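Local atomic coordinates of ATP grasp ligase (Microcystis aeruginosa MRC, PDB entry 5IG9), a protein that probably acts as an ATP-grasp ligase, joining carboxyl groups to nucleophiles at the expense of ATP. Residues K20-M25 and E319-S324. Numbering follows the deposited sequence.
Sequences KAIEAM and EILVNS
M25 lays its thioether end against V322, with CE 3.6 Å from V322 CG2 and SD touching the same methyl. The M25 side chain bends at its last torsion (chi3 74°), which sets CE near N323 OD1 as well, at 3.7 Å. SD also rests on the aliphatic part of E319, 3.9 Å from CG, and the two side chains cross at about a right angle. The carboxylate of E319 is held within its own helix, where OE2 is hydrogen-bonded to Q315 NE2. The other methyl of V322, V322 CG1, packs on I22, 3.8 Å from I22 CG2 and nearly as close to I22 CG1. V322 thus touches both I22 and M25, and an alanine here would probably open a gap between the two helix ends, where CG1 and CG2 pack on I22 and M25, and leave the M25 thioether freer to turn. The contact joins helix 14-23 of the N-terminal pre-ATP-grasp domain, which has a Rossmann-like parallel sheet, to the C-terminal helix 313-323. No hydrogen bond links the two segments. Deeper in, I22 CD1 meets L321 CD1 at 4.1 Å. Both side chains are buried and touch V3 of strand 3-7, while L321 also reaches L113 of strand 111-113.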
ATOM      1  N   LYS A  20      14.734  -8.150  24.310  1.00 55.04           N
ATOM      2  CA  LYS A  20      15.360  -8.848  25.427  1.00 58.01           C
ATOM      3  C   LYS A  20      15.224 -10.356  25.275  1.00 52.63           C
ATOM      4  O   LYS A  20      16.139 -11.106  25.634  1.00 52.80           O
ATOM      5  CB  LYS A  20      14.757  -8.374  26.747  1.00 63.58           C
ATOM      6  CG  LYS A  20      15.028  -6.910  27.050  1.00 71.02           C
ATOM      7  CD  LYS A  20      14.637  -6.561  28.474  1.00 78.57           C
ATOM      8  CE  LYS A  20      14.513  -5.059  28.652  1.00 80.54           C
ATOM      9  NZ  LYS A  20      15.640  -4.328  28.011  1.00 83.01           N
ATOM     10  N   ALA A  21      14.095 -10.819  24.736  1.00 52.92           N
ATOM     11  CA  ALA A  21      13.952 -12.239  24.443  1.00 51.29           C
ATOM     12  C   ALA A  21      14.849 -12.655  23.286  1.00 52.21           C
ATOM     13  O   ALA A  21      15.329 -13.793  23.252  1.00 56.74           O
ATOM     14  CB  ALA A  21      12.493 -12.573  24.138  1.00 49.56           C
ATOM     15  N   ILE A  22      15.086 -11.748  22.334  1.00 51.75           N
ATOM     16  CA  ILE A  22      16.048 -12.015  21.270  1.00 53.74           C
ATOM     17  C   ILE A  22      17.464 -12.036  21.829  1.00 53.40           C
ATOM     18  O   ILE A  22      18.243 -12.956  21.559  1.00 53.98           O
ATOM     19  CB  ILE A  22      15.907 -10.980  20.139  1.00 53.71           C
ATOM     20  CG1 ILE A  22      14.616 -11.205  19.357  1.00 55.34           C
ATOM     21  CG2 ILE A  22      17.097 -11.053  19.195  1.00 54.80           C
ATOM     22  CD1 ILE A  22      14.437 -10.233  18.218  1.00 54.21           C
ATOM     23  N   GLU A  23      17.817 -11.020  22.622  1.00 53.78           N
ATOM     24  CA  GLU A  23      19.150 -10.975  23.213  1.00 54.39           C
ATOM     25  C   GLU A  23      19.391 -12.163  24.137  1.00 58.28           C
ATOM     26  O   GLU A  23      20.512 -12.680  24.213  1.00 63.03           O
ATOM     27  CB  GLU A  23      19.353  -9.662  23.968  1.00 50.76           C
ATOM     28  CG  GLU A  23      19.467  -8.440  23.076  1.00 48.55           C
ATOM     29  CD  GLU A  23      19.390  -7.143  23.856  1.00 47.84           C
ATOM     30  OE1 GLU A  23      19.018  -7.181  25.046  1.00 47.86           O
ATOM     31  OE2 GLU A  23      19.702  -6.083  23.277  1.00 45.11           O
ATOM     32  N   ALA A  24      18.356 -12.611  24.850  1.00 55.76           N
ATOM     33  CA  ALA A  24      18.534 -13.739  25.754  1.00 55.32           C
ATOM     34  C   ALA A  24      18.729 -15.052  25.005  1.00 55.30           C
ATOM     35  O   ALA A  24      19.161 -16.038  25.611  1.00 53.08           O
ATOM     36  CB  ALA A  24      17.348 -13.846  26.713  1.00 52.58           C
ATOM     37  N   MET A  25      18.427 -15.092  23.709  1.00 57.83           N
ATOM     38  CA  MET A  25      18.638 -16.288  22.907  1.00 57.23           C
ATOM     39  C   MET A  25      19.993 -16.302  22.214  1.00 55.51           C
ATOM     40  O   MET A  25      20.234 -17.170  21.368  1.00 50.85           O
ATOM     41  CB  MET A  25      17.521 -16.435  21.871  1.00 59.59           C
ATOM     42  CG  MET A  25      16.159 -16.724  22.476  1.00 63.65           C
ATOM     43  SD  MET A  25      14.895 -17.055  21.238  1.00 69.03           S
ATOM     44  CE  MET A  25      15.359 -18.707  20.729  1.00 64.14           C
ATOM     45  N   GLU A 319      11.224 -15.978  19.064  1.00 45.62           N
ATOM     46  CA  GLU A 319      11.699 -17.286  18.623  1.00 46.92           C
ATOM     47  C   GLU A 319      11.604 -17.429  17.109  1.00 46.63           C
ATOM     48  O   GLU A 319      12.572 -17.819  16.452  1.00 45.91           O
ATOM     49  CB  GLU A 319      10.925 -18.402  19.330  1.00 47.54           C
ATOM     50  CG  GLU A 319      11.309 -18.575  20.798  1.00 50.73           C
ATOM     51  CD  GLU A 319      10.525 -19.676  21.495  1.00 54.69           C
ATOM     52  OE1 GLU A 319       9.715 -20.349  20.822  1.00 56.02           O
ATOM     53  OE2 GLU A 319      10.717 -19.868  22.716  1.00 54.09           O
ATOM     54  N   ILE A 320      10.446 -17.105  16.530  1.00 48.48           N
ATOM     55  CA  ILE A 320      10.301 -17.257  15.085  1.00 48.72           C
ATOM     56  C   ILE A 320      11.184 -16.256  14.347  1.00 49.16           C
ATOM     57  O   ILE A 320      11.565 -16.485  13.193  1.00 52.09           O
ATOM     58  CB  ILE A 320       8.821 -17.135  14.668  1.00 54.72           C
ATOM     59  CG1 ILE A 320       8.610 -17.692  13.260  1.00 57.55           C
ATOM     60  CG2 ILE A 320       8.359 -15.690  14.717  1.00 55.54           C
ATOM     61  CD1 ILE A 320       7.174 -17.653  12.805  1.00 58.58           C
ATOM     62  N   LEU A 321      11.538 -15.146  14.995  1.00 46.71           N
ATOM     63  CA  LEU A 321      12.416 -14.172  14.356  1.00 47.95           C
ATOM     64  C   LEU A 321      13.845 -14.696  14.276  1.00 51.13           C
ATOM     65  O   LEU A 321      14.497 -14.589  13.230  1.00 56.02           O
ATOM     66  CB  LEU A 321      12.365 -12.843  15.108  1.00 47.13           C
ATOM     67  CG  LEU A 321      11.208 -11.903  14.758  1.00 47.39           C
ATOM     68  CD1 LEU A 321      11.277 -10.629  15.584  1.00 47.02           C
ATOM     69  CD2 LEU A 321      11.208 -11.577  13.270  1.00 46.82           C
ATOM     70  N   VAL A 322      14.344 -15.284  15.366  1.00 50.14           N
ATOM     71  CA  VAL A 322      15.714 -15.783  15.376  1.00 51.93           C
ATOM     72  C   VAL A 322      15.836 -17.225  14.889  1.00 53.73           C
ATOM     73  O   VAL A 322      16.937 -17.644  14.503  1.00 52.25           O
ATOM     74  CB  VAL A 322      16.324 -15.652  16.783  1.00 54.88           C
ATOM     75  CG1 VAL A 322      16.083 -14.254  17.333  1.00 57.68           C
ATOM     76  CG2 VAL A 322      15.764 -16.706  17.715  1.00 58.71           C
ATOM     77  N   ASN A 323      14.745 -17.996  14.893  1.00 48.79           N
ATOM     78  CA  ASN A 323      14.756 -19.361  14.382  1.00 61.55           C
ATOM     79  C   ASN A 323      14.285 -19.461  12.939  1.00 64.77           C
ATOM     80  O   ASN A 323      14.312 -20.560  12.375  1.00 61.02           O
ATOM     81  CB  ASN A 323      13.878 -20.273  15.248  1.00 67.70           C
ATOM     82  CG  ASN A 323      14.640 -20.907  16.392  1.00 74.75           C
ATOM     83  OD1 ASN A 323      14.693 -20.364  17.496  1.00 79.42           O
ATOM     84  ND2 ASN A 323      15.235 -22.065  16.134  1.00 77.00           N
ATOM     85  N   SER A 324      13.863 -18.345  12.339  1.00 64.81           N
ATOM     86  CA  SER A 324      13.289 -18.319  10.999  1.00 65.09           C
ATOM     87  C   SER A 324      12.070 -19.229  10.913  1.00 64.87           C
ATOM     88  O   SER A 324      10.931 -18.762  11.028  1.00 54.97           O
ATOM     89  CB  SER A 324      14.333 -18.713   9.948  1.00 67.98           C
ATOM     90  OG  SER A 324      15.346 -17.728   9.848  1.00 64.26           O
TER